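PDB 6AXA: purine nucleoside phosphorylase from Schistosoma mansoni, which catalyses the phosphorolysis of purine nucleosides such as inosine and guanosine to free base and ribose 1-phosphate, probably for purine salvage. Local coordinates for residues 120-125 with 217-222; 116-121 with 240-245; 138-143 with 193-198; 84-89 with 221-226. All coordinates share one frame; numbering follows the deposited sequence.

Contact 1: 120-125 with 217-222; sequences GGINRK and DVVGMS. With D4Y ((3S)-5-fluoro-3-hydroxy-1,3-dihydro-2H-indol-2-one), chain J.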
loop_
_atom_site.group_PDB
_atom_site.type_symbol
_atom_site.label_atom_id
_atom_site.label_comp_id
_atom_site.label_asym_id
_atom_site.label_seq_id
_atom_site.Cartn_x
_atom_site.Cartn_y
_atom_site.Cartn_z
ATOM N N GLY A 120 17.042 -10.517 0.449
ATOM C CA GLY A 120 18.132 -9.617 0.836
ATOM C C GLY A 120 18.286 -9.533 2.349
ATOM O O GLY A 120 17.302 -9.558 3.101
ATOM N N GLY A 121 19.542 -9.453 2.793
ATOM C CA GLY A 121 19.844 -9.321 4.198
ATOM C C GLY A 121 19.801 -7.872 4.663
ATOM O O GLY A 121 20.364 -6.989 4.032
ATOM N N ILE A 122 19.155 -7.649 5.818
ATOM C CA ILE A 122 19.096 -6.350 6.479
ATOM C C ILE A 122 19.882 -6.374 7.799
ATOM O O ILE A 122 20.733 -5.521 8.048
ATOM C CB ILE A 122 17.625 -5.931 6.724
ATOM C CG1 ILE A 122 16.785 -5.876 5.411
ATOM C CG2 ILE A 122 17.590 -4.631 7.475
ATOM C CD1 ILE A 122 17.213 -4.816 4.407
ATOM N N ASN A 123 19.604 -7.362 8.649
ATOM C CA ASN A 123 20.333 -7.522 9.911
ATOM C C ASN A 123 21.832 -7.583 9.651
ATOM O O ASN A 123 22.285 -8.295 8.754
ATOM C CB ASN A 123 19.868 -8.814 10.595
ATOM C CG ASN A 123 20.416 -8.985 12.002
ATOM O OD1 ASN A 123 21.624 -8.919 12.244
ATOM N ND2 ASN A 123 19.508 -9.179 12.955
ATOM N N ARG A 124 22.606 -6.852 10.446
ATOM C CA ARG A 124 24.048 -6.809 10.195
ATOM C C ARG A 124 24.736 -8.155 10.429
ATOM O O ARG A 124 25.866 -8.333 9.976
ATOM C CB ARG A 124 24.694 -5.713 11.041
ATOM C CG ARG A 124 24.226 -4.328 10.594
ATOM C CD ARG A 124 25.000 -3.222 11.286
ATOM N NE ARG A 124 24.611 -1.891 10.815
ATOM C CZ ARG A 124 25.224 -1.227 9.833
ATOM N NH1 ARG A 124 26.258 -1.764 9.177
ATOM N NH2 ARG A 124 24.785 -0.017 9.497
ATOM N N LYS A 125 24.100 -9.116 11.102
ATOM C CA LYS A 125 24.736 -10.424 11.279
ATOM C C LYS A 125 24.615 -11.337 10.054
ATOM O O LYS A 125 25.172 -12.443 10.082
ATOM C CB LYS A 125 24.129 -11.148 12.489
ATOM C CG LYS A 125 24.374 -10.459 13.812
ATOM C CD LYS A 125 23.654 -11.196 14.923
ATOM C CE LYS A 125 23.528 -10.344 16.174
ATOM N NZ LYS A 125 22.653 -10.991 17.201
ATOM N N ASP A 217 14.659 -8.227 9.492
ATOM C CA ASP A 217 15.931 -8.914 9.330
ATOM C C ASP A 217 16.261 -9.259 7.878
ATOM O O ASP A 217 17.442 -9.262 7.519
ATOM C CB ASP A 217 15.964 -10.198 10.172
ATOM C CG ASP A 217 15.797 -9.904 11.685
ATOM O OD1 ASP A 217 16.576 -9.072 12.197
ATOM O OD2 ASP A 217 14.886 -10.458 12.344
ATOM N N VAL A 218 15.253 -9.541 7.042
ATOM C CA VAL A 218 15.425 -9.907 5.630
ATOM C C VAL A 218 14.260 -9.291 4.859
ATOM O O VAL A 218 13.242 -8.919 5.443
ATOM C CB VAL A 218 15.476 -11.449 5.408
ATOM C CG1 VAL A 218 16.505 -12.101 6.328
ATOM C CG2 VAL A 218 14.126 -12.101 5.665
ATOM N N VAL A 219 14.411 -9.180 3.525
ATOM C CA VAL A 219 13.373 -8.600 2.663
ATOM C C VAL A 219 13.222 -9.428 1.382
ATOM O O VAL A 219 14.218 -9.827 0.760
ATOM C CB VAL A 219 13.663 -7.110 2.340
ATOM C CG1 VAL A 219 15.054 -6.919 1.758
ATOM C CG2 VAL A 219 12.566 -6.513 1.429
ATOM N N GLY A 220 11.966 -9.742 1.016
ATOM C CA GLY A 220 11.663 -10.443 -0.230
ATOM C C GLY A 220 10.290 -10.115 -0.804
ATOM O O GLY A 220 9.490 -9.424 -0.171
ATOM N N MET A 221 10.025 -10.667 -2.008
ATOM C CA MET A 221 8.827 -10.372 -2.794
ATOM C C MET A 221 7.827 -11.529 -2.884
ATOM O O MET A 221 6.991 -11.538 -3.796
ATOM C CB MET A 221 9.226 -9.955 -4.225
ATOM C CG MET A 221 10.184 -8.808 -4.318
ATOM S SD MET A 221 10.804 -8.621 -6.046
ATOM C CE MET A 221 12.255 -7.590 -5.758
ATOM N N SER A 222 7.898 -12.514 -1.996
ATOM C CA SER A 222 7.007 -13.679 -2.065
ATOM C C SER A 222 6.627 -14.102 -0.650
ATOM O O SER A 222 6.778 -13.345 0.323
ATOM C CB SER A 222 7.688 -14.825 -2.822
ATOM O OG SER A 222 8.721 -15.356 -2.011
HETATM C C7 D4Y J . 15.372 -10.053 -2.886
HETATM C C4 D4Y J . 18.115 -9.987 -2.934
HETATM C C5 D4Y J . 17.446 -11.156 -3.198
HETATM C C6 D4Y J . 16.069 -11.216 -3.165
HETATM C C3 D4Y J . 17.418 -8.826 -2.616
HETATM C C2 D4Y J . 16.044 -8.890 -2.594
HETATM C C1 D4Y J . 13.878 -8.317 -2.424
HETATM F F D4Y J . 18.141 -12.272 -3.494
HETATM C C D4Y J . 13.924 -9.836 -2.594
HETATM O O D4Y J . 13.005 -10.434 -3.483
HETATM N N D4Y J . 15.154 -7.908 -2.302
HETATM O O1 D4Y J . 12.860 -7.626 -2.249
#

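Contact 2: 116-121 with 240-245; sequences TNLAGG and VSLIAN. With D4Y ((3S)-5-fluoro-3-hydroxy-1,3-dihydro-2H-indol-2-one), chain J; DMS (dimethyl sulfoxide), chain E.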
loop_
_atom_site.group_PDB
_atom_site.type_symbol
_atom_site.label_atom_id
_atom_site.label_comp_id
_atom_site.label_asym_id
_atom_site.label_seq_id
_atom_site.Cartn_x
_atom_site.Cartn_y
_atom_site.Cartn_z
ATOM N N THR A 116 10.674 -22.281 0.417
ATOM C CA THR A 116 11.958 -21.572 0.362
ATOM C C THR A 116 11.838 -20.337 -0.535
ATOM O O THR A 116 10.965 -20.263 -1.416
ATOM C CB THR A 116 13.121 -22.443 -0.129
ATOM O OG1 THR A 116 12.868 -22.941 -1.460
ATOM C CG2 THR A 116 13.336 -23.620 0.829
ATOM N N ASN A 117 12.736 -19.370 -0.302
ATOM C CA ASN A 117 12.816 -18.163 -1.134
ATOM C C ASN A 117 14.242 -17.608 -1.109
ATOM O O ASN A 117 15.073 -18.013 -0.284
ATOM C CB ASN A 117 11.803 -17.081 -0.675
ATOM C CG ASN A 117 12.048 -16.558 0.725
ATOM O OD1 ASN A 117 13.101 -15.998 1.037
ATOM N ND2 ASN A 117 11.043 -16.708 1.599
ATOM N N LEU A 118 14.518 -16.698 -2.047
ATOM C CA LEU A 118 15.720 -15.857 -2.047
ATOM C C LEU A 118 15.382 -14.471 -1.493
ATOM O O LEU A 118 14.321 -13.907 -1.808
ATOM C CB LEU A 118 16.282 -15.757 -3.456
ATOM C CG LEU A 118 17.068 -16.994 -3.939
ATOM C CD1 LEU A 118 16.938 -17.109 -5.423
ATOM C CD2 LEU A 118 18.495 -16.804 -3.567
ATOM N N ALA A 119 16.257 -13.930 -0.640
ATOM C CA ALA A 119 15.981 -12.660 0.040
ATOM C C ALA A 119 17.244 -11.821 0.219
ATOM O O ALA A 119 18.360 -12.332 0.159
ATOM C CB ALA A 119 15.345 -12.903 1.415
ATOM N N GLY A 120 17.042 -10.517 0.449
ATOM C CA GLY A 120 18.132 -9.617 0.836
ATOM C C GLY A 120 18.286 -9.533 2.349
ATOM O O GLY A 120 17.302 -9.558 3.101
ATOM N N GLY A 121 19.542 -9.453 2.793
ATOM C CA GLY A 121 19.844 -9.321 4.198
ATOM C C GLY A 121 19.801 -7.872 4.663
ATOM O O GLY A 121 20.364 -6.989 4.032
ATOM N N VAL A 240 11.935 -20.792 4.830
ATOM C CA VAL A 240 13.382 -20.550 4.953
ATOM C C VAL A 240 13.854 -19.635 3.821
ATOM O O VAL A 240 13.582 -19.910 2.649
ATOM C CB VAL A 240 14.169 -21.868 4.952
ATOM C CG1 VAL A 240 15.698 -21.616 5.097
ATOM C CG2 VAL A 240 13.660 -22.823 6.078
ATOM N N SER A 241 14.551 -18.536 4.174
ATOM C CA SER A 241 15.175 -17.628 3.201
ATOM C C SER A 241 16.656 -17.976 2.998
ATOM O O SER A 241 17.383 -18.250 3.963
ATOM C CB SER A 241 15.075 -16.166 3.646
ATOM O OG SER A 241 13.758 -15.638 3.621
ATOM N N LEU A 242 17.102 -17.977 1.740
ATOM C CA LEU A 242 18.522 -17.982 1.380
ATOM C C LEU A 242 18.949 -16.544 1.072
ATOM O O LEU A 242 18.331 -15.880 0.225
ATOM C CB LEU A 242 18.781 -18.877 0.166
ATOM C CG LEU A 242 20.166 -18.779 -0.504
ATOM C CD1 LEU A 242 21.320 -19.129 0.450
ATOM C CD2 LEU A 242 20.288 -19.746 -1.717
ATOM N N ILE A 243 19.959 -16.049 1.790
ATOM C CA ILE A 243 20.382 -14.649 1.729
ATOM C C ILE A 243 21.373 -14.467 0.570
ATOM O O ILE A 243 22.393 -15.155 0.487
ATOM C CB ILE A 243 21.010 -14.220 3.071
ATOM C CG1 ILE A 243 20.049 -14.420 4.248
ATOM C CG2 ILE A 243 21.535 -12.774 3.019
ATOM C CD1 ILE A 243 18.670 -13.736 4.065
ATOM N N ALA A 244 21.056 -13.559 -0.362
ATOM C CA ALA A 244 21.951 -13.333 -1.500
ATOM C C ALA A 244 22.993 -12.241 -1.251
ATOM O O ALA A 244 24.042 -12.256 -1.896
ATOM C CB ALA A 244 21.118 -12.972 -2.736
ATOM N N ASN A 245 22.748 -11.337 -0.301
ATOM C CA ASN A 245 23.566 -10.145 -0.095
ATOM C C ASN A 245 23.154 -9.499 1.217
ATOM O O ASN A 245 22.103 -9.830 1.773
ATOM C CB ASN A 245 23.381 -9.158 -1.257
ATOM C CG ASN A 245 21.981 -8.534 -1.300
ATOM O OD1 ASN A 245 20.964 -9.237 -1.352
ATOM N ND2 ASN A 245 21.920 -7.189 -1.281
HETATM C C7 D4Y J . 15.372 -10.053 -2.886
HETATM C C4 D4Y J . 18.115 -9.987 -2.934
HETATM C C5 D4Y J . 17.446 -11.156 -3.198
HETATM C C6 D4Y J . 16.069 -11.216 -3.165
HETATM C C3 D4Y J . 17.418 -8.826 -2.616
HETATM C C2 D4Y J . 16.044 -8.890 -2.594
HETATM C C1 D4Y J . 13.878 -8.317 -2.424
HETATM F F D4Y J . 18.141 -12.272 -3.494
HETATM C C D4Y J . 13.924 -9.836 -2.594
HETATM O O D4Y J . 13.005 -10.434 -3.483
HETATM N N D4Y J . 15.154 -7.908 -2.302
HETATM O O1 D4Y J . 12.860 -7.626 -2.249
HETATM S S DMS E . 11.472 -16.426 -4.682
HETATM O O DMS E . 12.812 -16.928 -4.280
HETATM C C1 DMS E . 10.932 -15.024 -3.702
HETATM C C2 DMS E . 11.738 -15.633 -6.257
#

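Contact 3: 138-143 with 193-198; sequences INFPGL and VYAFNG. With D4Y ((3S)-5-fluoro-3-hydroxy-1,3-dihydro-2H-indol-2-one), chain J.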
loop_
_atom_site.group_PDB
_atom_site.type_symbol
_atom_site.label_atom_id
_atom_site.label_comp_id
_atom_site.label_asym_id
_atom_site.label_seq_id
_atom_site.Cartn_x
_atom_site.Cartn_y
_atom_site.Cartn_z
ATOM N N ILE A 138 6.606 -8.741 8.498
ATOM C CA ILE A 138 6.001 -7.412 8.385
ATOM C C ILE A 138 5.431 -7.274 6.963
ATOM O O ILE A 138 6.170 -7.229 5.965
ATOM C CB ILE A 138 6.971 -6.277 8.738
ATOM C CG1 ILE A 138 7.297 -6.313 10.248
ATOM C CG2 ILE A 138 6.342 -4.919 8.366
ATOM C CD1 ILE A 138 8.358 -5.417 10.675
ATOM N N ASN A 139 4.099 -7.213 6.868
ATOM C CA ASN A 139 3.358 -7.287 5.599
ATOM C C ASN A 139 2.984 -5.884 5.096
ATOM O O ASN A 139 1.880 -5.407 5.334
ATOM C CB ASN A 139 2.121 -8.147 5.855
ATOM C CG ASN A 139 1.272 -8.428 4.631
ATOM O OD1 ASN A 139 1.586 -8.089 3.480
ATOM N ND2 ASN A 139 0.107 -9.069 4.911
ATOM N N PHE A 140 3.897 -5.223 4.376
ATOM C CA PHE A 140 3.606 -3.860 3.922
ATOM C C PHE A 140 2.377 -3.803 3.015
ATOM O O PHE A 140 1.517 -2.912 3.227
ATOM C CB PHE A 140 4.874 -3.279 3.264
ATOM C CG PHE A 140 5.981 -2.980 4.282
ATOM C CD1 PHE A 140 5.833 -1.977 5.199
ATOM C CD2 PHE A 140 7.149 -3.722 4.307
ATOM C CE1 PHE A 140 6.803 -1.709 6.148
ATOM C CE2 PHE A 140 8.151 -3.470 5.281
ATOM C CZ PHE A 140 7.977 -2.444 6.180
ATOM N N PRO A 141 2.179 -4.723 2.077
ATOM C CA PRO A 141 0.917 -4.701 1.308
ATOM C C PRO A 141 -0.321 -4.852 2.187
ATOM O O PRO A 141 -1.342 -4.178 1.970
ATOM C CB PRO A 141 1.095 -5.861 0.304
ATOM C CG PRO A 141 2.599 -5.972 0.088
ATOM C CD PRO A 141 3.131 -5.717 1.521
ATOM N N GLY A 142 -0.261 -5.704 3.206
ATOM C CA GLY A 142 -1.427 -5.900 4.061
ATOM C C GLY A 142 -1.814 -4.675 4.866
ATOM O O GLY A 142 -3.008 -4.354 4.991
ATOM N N LEU A 143 -0.837 -3.979 5.452
ATOM C CA LEU A 143 -1.180 -2.735 6.141
ATOM C C LEU A 143 -1.794 -1.737 5.176
ATOM O O LEU A 143 -2.663 -0.939 5.573
ATOM C CB LEU A 143 0.071 -2.119 6.801
ATOM C CG LEU A 143 0.658 -2.972 7.941
ATOM C CD1 LEU A 143 2.035 -2.440 8.342
ATOM C CD2 LEU A 143 -0.238 -2.963 9.172
ATOM N N VAL A 193 12.893 -12.007 11.091
ATOM C CA VAL A 193 11.627 -11.404 10.624
ATOM C C VAL A 193 11.739 -11.029 9.141
ATOM O O VAL A 193 12.670 -10.317 8.736
ATOM C CB VAL A 193 11.284 -10.156 11.471
ATOM C CG1 VAL A 193 10.028 -9.416 10.928
ATOM C CG2 VAL A 193 11.098 -10.535 12.959
ATOM N N TYR A 194 10.764 -11.467 8.338
ATOM C CA TYR A 194 10.729 -11.247 6.889
ATOM C C TYR A 194 9.834 -10.068 6.537
ATOM O O TYR A 194 8.637 -10.064 6.879
ATOM C CB TYR A 194 10.195 -12.500 6.210
ATOM C CG TYR A 194 10.092 -12.521 4.676
ATOM C CD1 TYR A 194 11.057 -13.188 3.901
ATOM C CD2 TYR A 194 9.010 -11.990 4.020
ATOM C CE1 TYR A 194 10.951 -13.266 2.493
ATOM C CE2 TYR A 194 8.881 -12.065 2.602
ATOM C CZ TYR A 194 9.840 -12.705 1.848
ATOM O OH TYR A 194 9.748 -12.817 0.466
ATOM N N ALA A 195 10.399 -9.085 5.835
ATOM C CA ALA A 195 9.620 -7.958 5.284
ATOM C C ALA A 195 9.167 -8.281 3.869
ATOM O O ALA A 195 9.994 -8.593 3.013
ATOM C CB ALA A 195 10.458 -6.681 5.231
ATOM N N PHE A 196 7.866 -8.131 3.599
ATOM C CA PHE A 196 7.299 -8.362 2.263
ATOM C C PHE A 196 7.350 -7.040 1.505
ATOM O O PHE A 196 6.601 -6.114 1.822
ATOM C CB PHE A 196 5.874 -8.915 2.406
ATOM C CG PHE A 196 5.146 -9.218 1.100
ATOM C CD1 PHE A 196 5.827 -9.382 -0.090
ATOM C CD2 PHE A 196 3.723 -9.315 1.079
ATOM C CE1 PHE A 196 5.137 -9.680 -1.289
ATOM C CE2 PHE A 196 3.045 -9.575 -0.101
ATOM C CZ PHE A 196 3.733 -9.746 -1.298
ATOM N N ASN A 197 8.278 -6.947 0.540
ATOM C CA ASN A 197 8.334 -5.891 -0.485
ATOM C C ASN A 197 7.515 -6.351 -1.688
ATOM O O ASN A 197 7.878 -7.316 -2.356
ATOM C CB ASN A 197 9.811 -5.677 -0.870
ATOM C CG ASN A 197 10.028 -4.838 -2.119
ATOM O OD1 ASN A 197 9.242 -3.945 -2.491
ATOM N ND2 ASN A 197 11.176 -5.116 -2.780
ATOM N N GLY A 198 6.443 -5.632 -2.026
ATOM C CA GLY A 198 5.634 -6.060 -3.172
ATOM C C GLY A 198 6.431 -6.252 -4.462
ATOM O O GLY A 198 6.119 -7.126 -5.290
HETATM C C7 D4Y J . 15.372 -10.053 -2.886
HETATM C C4 D4Y J . 18.115 -9.987 -2.934
HETATM C C5 D4Y J . 17.446 -11.156 -3.198
HETATM C C6 D4Y J . 16.069 -11.216 -3.165
HETATM C C3 D4Y J . 17.418 -8.826 -2.616
HETATM C C2 D4Y J . 16.044 -8.890 -2.594
HETATM C C1 D4Y J . 13.878 -8.317 -2.424
HETATM F F D4Y J . 18.141 -12.272 -3.494
HETATM C C D4Y J . 13.924 -9.836 -2.594
HETATM O O D4Y J . 13.005 -10.434 -3.483
HETATM N N D4Y J . 15.154 -7.908 -2.302
HETATM O O1 D4Y J . 12.860 -7.626 -2.249
#

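Contact 4: 84-89 with 221-226; sequences QGRLHM and MSTVPE. With D4Y ((3S)-5-fluoro-3-hydroxy-1,3-dihydro-2H-indol-2-one), chain J.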
loop_
_atom_site.group_PDB
_atom_site.type_symbol
_atom_site.label_atom_id
_atom_site.label_comp_id
_atom_site.label_asym_id
_atom_site.label_seq_id
_atom_site.Cartn_x
_atom_site.Cartn_y
_atom_site.Cartn_z
ATOM N N GLN A 84 5.728 -26.354 -9.093
ATOM C CA GLN A 84 6.927 -26.129 -9.901
ATOM C C GLN A 84 6.678 -24.903 -10.784
ATOM O O GLN A 84 6.067 -25.010 -11.846
ATOM C CB GLN A 84 7.234 -27.370 -10.740
ATOM C CG GLN A 84 8.512 -27.267 -11.557
ATOM C CD GLN A 84 8.823 -28.553 -12.295
ATOM O OE1 GLN A 84 7.998 -29.082 -13.044
ATOM N NE2 GLN A 84 10.025 -29.056 -12.095
ATOM N N GLY A 85 7.141 -23.740 -10.341
ATOM C CA GLY A 85 6.735 -22.478 -10.943
ATOM C C GLY A 85 5.778 -21.729 -10.037
ATOM O O GLY A 85 4.549 -21.865 -10.135
ATOM N N ARG A 86 6.298 -20.896 -9.150
ATOM C CA ARG A 86 5.413 -20.240 -8.190
ATOM C C ARG A 86 4.887 -18.928 -8.753
ATOM O O ARG A 86 5.511 -18.290 -9.609
ATOM C CB ARG A 86 6.122 -20.023 -6.844
ATOM C CG ARG A 86 6.562 -18.630 -6.540
ATOM C CD ARG A 86 7.689 -18.563 -5.481
ATOM N NE ARG A 86 7.193 -18.531 -4.106
ATOM C CZ ARG A 86 7.985 -18.661 -3.047
ATOM N NH1 ARG A 86 7.458 -18.696 -1.825
ATOM N NH2 ARG A 86 9.299 -18.810 -3.210
ATOM N N LEU A 87 3.699 -18.557 -8.298
ATOM C CA LEU A 87 3.062 -17.308 -8.696
ATOM C C LEU A 87 3.460 -16.171 -7.760
ATOM O O LEU A 87 3.369 -16.298 -6.538
ATOM C CB LEU A 87 1.545 -17.477 -8.684
ATOM C CG LEU A 87 0.914 -18.295 -9.801
ATOM C CD1 LEU A 87 1.157 -19.739 -9.590
ATOM C CD2 LEU A 87 -0.570 -18.045 -9.827
ATOM N N HIS A 88 3.861 -15.036 -8.339
ATOM C CA HIS A 88 4.259 -13.857 -7.576
ATOM C C HIS A 88 3.331 -12.663 -7.837
ATOM O O HIS A 88 2.972 -12.402 -8.993
ATOM C CB HIS A 88 5.680 -13.411 -7.952
ATOM C CG HIS A 88 6.771 -14.396 -7.649
ATOM N ND1 HIS A 88 7.150 -15.391 -8.533
ATOM C CD2 HIS A 88 7.651 -14.456 -6.623
ATOM C CE1 HIS A 88 8.179 -16.053 -8.034
ATOM N NE2 HIS A 88 8.504 -15.507 -6.876
ATOM N N MET A 89 2.986 -11.912 -6.764
ATOM C CA MET A 89 2.008 -10.828 -6.912
ATOM C C MET A 89 2.568 -9.675 -7.768
ATOM O O MET A 89 1.782 -8.952 -8.415
ATOM C CB MET A 89 1.495 -10.402 -5.519
ATOM C CG MET A 89 0.763 -11.585 -4.893
ATOM S SD MET A 89 -0.453 -11.221 -3.609
ATOM C CE MET A 89 -1.766 -10.505 -4.558
ATOM N N MET A 221 10.025 -10.667 -2.008
ATOM C CA MET A 221 8.827 -10.372 -2.794
ATOM C C MET A 221 7.827 -11.529 -2.884
ATOM O O MET A 221 6.991 -11.538 -3.796
ATOM C CB MET A 221 9.226 -9.955 -4.225
ATOM C CG MET A 221 10.184 -8.808 -4.318
ATOM S SD MET A 221 10.804 -8.621 -6.046
ATOM C CE MET A 221 12.255 -7.590 -5.758
ATOM N N SER A 222 7.898 -12.514 -1.996
ATOM C CA SER A 222 7.007 -13.679 -2.065
ATOM C C SER A 222 6.627 -14.102 -0.650
ATOM O O SER A 222 6.778 -13.345 0.323
ATOM C CB SER A 222 7.688 -14.825 -2.822
ATOM O OG SER A 222 8.721 -15.356 -2.011
ATOM N N THR A 223 6.083 -15.343 -0.549
ATOM C CA THR A 223 5.964 -16.127 0.685
ATOM C C THR A 223 4.839 -15.668 1.625
ATOM O O THR A 223 3.971 -16.479 1.978
ATOM C CB THR A 223 7.324 -16.155 1.392
ATOM O OG1 THR A 223 8.267 -16.822 0.529
ATOM C CG2 THR A 223 7.259 -16.937 2.699
ATOM N N VAL A 224 4.809 -14.400 2.026
ATOM C CA VAL A 224 3.742 -13.921 2.935
ATOM C C VAL A 224 2.334 -14.166 2.383
ATOM O O VAL A 224 1.445 -14.571 3.170
ATOM C CB VAL A 224 4.005 -12.454 3.318
ATOM C CG1 VAL A 224 2.842 -11.799 4.039
ATOM C CG2 VAL A 224 5.253 -12.367 4.192
ATOM N N PRO A 225 2.032 -13.960 1.085
ATOM C CA PRO A 225 0.649 -14.290 0.626
ATOM C C PRO A 225 0.279 -15.753 0.844
ATOM O O PRO A 225 -0.832 -16.040 1.374
ATOM C CB PRO A 225 0.652 -13.879 -0.854
ATOM C CG PRO A 225 1.725 -12.753 -0.900
ATOM C CD PRO A 225 2.812 -13.266 0.032
ATOM N N GLU A 226 1.175 -16.698 0.492
ATOM C CA GLU A 226 0.878 -18.120 0.677
ATOM C C GLU A 226 0.761 -18.481 2.151
ATOM O O GLU A 226 -0.048 -19.347 2.524
ATOM C CB GLU A 226 1.964 -19.008 0.034
ATOM C CG GLU A 226 2.290 -18.782 -1.395
ATOM C CD GLU A 226 3.379 -17.723 -1.597
ATOM O OE1 GLU A 226 3.030 -16.584 -1.469
ATOM O OE2 GLU A 226 4.583 -18.042 -1.871
HETATM C C7 D4Y J . 15.372 -10.053 -2.886
HETATM C C4 D4Y J . 18.115 -9.987 -2.934
HETATM C C5 D4Y J . 17.446 -11.156 -3.198
HETATM C C6 D4Y J . 16.069 -11.216 -3.165
HETATM C C3 D4Y J . 17.418 -8.826 -2.616
HETATM C C2 D4Y J . 16.044 -8.890 -2.594
HETATM C C1 D4Y J . 13.878 -8.317 -2.424
HETATM F F D4Y J . 18.141 -12.272 -3.494
HETATM C C D4Y J . 13.924 -9.836 -2.594
HETATM O O D4Y J . 13.005 -10.434 -3.483
HETATM N N D4Y J . 15.154 -7.908 -2.302
HETATM O O1 D4Y J . 12.860 -7.626 -2.249
HETATM O O HOH W 1 4.292 -15.249 -3.685
HETATM O O HOH W 2 4.078 -12.636 -4.110
#

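Contact 1: 120-125 with 217-222
The amide of N123 and the carboxylate of D217 run alongside each other with their ends turned to the same side, planes 41° apart. ND2 donates almost in the plane of its own amide, whereas D217 OD1 is met from above the carboxylate plane, N123 ND2 to D217 OD1 being 3.0 Å. D217 OD2 accepts from V193 N. N123 OD1 closes an Asx turn with K125 N at 2.7 Å, and the amide, unlike a carboxylate, still has an N-H to give to D217. D217 O is gripped by I122 N and N123 N, both from one face of its carbonyl plane. These bonds finish an antiparallel ladder in the central sheet of the phosphorylase fold, where G120 and V219 form a hydrogen-bonded pair. With chi1 at 54°, V219 CG1 sits between its backbone N and carbonyl carbon and meets I122 CD1 at 4.0 Å. Lacking a side chain, G120 lets the fluorinated oxindole approach its backbone, G120 N to D4Y C3 being 3.5 Å.

Contact 2: 116-121 with 240-245
N117 and S241 face each other on two parallel strands, 112-121 and 236-246, at the heart of the mixed sheet of the phosphorylase superfamily. Four successive rungs, from T116 with V240 to A119 with I243, make the tight part. Here N117, L242, A119 and A244 alternate their backbone bonds across the gap, the shortest of these being L242 N to N117 O at 2.9 Å. The serine hydroxyl adds a fifth link: S241 OG donates to N117 OD1 at 2.7 Å, in the plane of the amide and on a lone pair. A chi1 of 63° carries the N117 amide toward S241, and its ND2 donates to T223 OG1, so both ends of the buried amide are used. On the other face L118 CD2 meets L242 CD2 at 3.9 Å; helix 259-283 lies against this face, V262 on L118 and R269 on L242.

The last rung has the looser side-chain contact, A119 CB to I243 CD1 4.3 Å. Beyond it the paired CA atoms part, G120 CA to N245 CA being 5.5 Å, although G121 N, bare of side chain, still bonds N245 O at 2.8 Å. N245 ND2 is held by D250, but its buried OD1 has no hydrogen-bond partner in the model. N245 OD1 rests 3.3 Å from D4Y C4. The methyl A244 CB lies 3.2 Å from D4Y F.

Contact 3: 138-143 with 193-198
The pyrrolidine ring of P141 is the bump and the ring of F196 the flat surface it rests on: P141 CG stands over one face, 4.0 Å from the ring centroid and 27° off the normal, a CH-pi contact. N139 OD1 comes to the edge of the same ring, 3.4 Å from F196 CD2. That oxygen also accepts a weak capping bond from G142 N, as befits an asparagine at the N-cap of helix 140-143. CG anti to the backbone N (chi1 -176°) lays the N139 amide alongside F196. F140 turns its ring edge to A195, F140 CE2 to A195 CB 4.0 Å, a methyl small enough for that hollow, and to the buried F196 O, which has no hydrogen-bond partner in the model; I138 CG2 lies over one face of the F140 ring, toward its rim.

Backbone bonds from I138 N to Y194 O and from F196 N to I138 O join strands 131-139 and 189-196 in parallel. Strand 218-220 flanks 189-196, helix 224-232 packs on N139 and F196, and M210 of the third subunit presses on I138 and F140.

Contact 4: 84-89 with 221-226
A chi1 of 105°, displaced from a staggered position, and a bend at chi3 (-87°) swing the guanidinium of R86 toward E226, whose own chain bends at chi2 to meet it. R86 NH1 forms a salt bridge with E226 OE2 at 2.9 Å. The oxygen lies at the guanidinium's edge, in its plane, though the carboxylate stands almost perpendicular to that plane. R86 NE adds a weak bond to the same oxygen, and R86 NH2 goes to T116 O, so arginine's several N-H groups span loop, helix and strand at once. E226 is the third residue of helix 224-232, and its OE2 also accepts weakly from T223 N, at the N-cap position of the helix. P225, in the first turn, suits a place where no N-H is needed for helix bonding.

Two waters fill in where protein atoms do not meet directly. One donates to L87 O and, at 2.9 Å, to E226 OE1; the other accepts from M89 N at 3.0 Å and donates to M221 O. The H88 ring, with R86 CG over one face toward its rim, brings H88 CD2 to S222 CB at 3.8 Å; the small serine lets the ring come near, M221 O lying close to the ring plane.

In the fold
Contacts 1 and 2 both use strand 112-121, which has strand 218-220 on one flank and strand 236-246 on another; their centres are about 7 Å apart. Contact 3 continues the same mixed sheet through strand 189-196, its centre about 11 Å from that of contact 1. Contact 4 leaves the sheet for the loop after strand 78-84 and the start of helix 224-232, with its centre about 14 Å from that of contact 2. Along the chain, contact 3 is nested inside the loops closed by the other three, while contacts 2 and 4 interlace. All four contacts touch the oxindole, consistent with a pocket at the strand ends; contacts 1, 3 and 4 also meet the second subunit, the first through the shared M221.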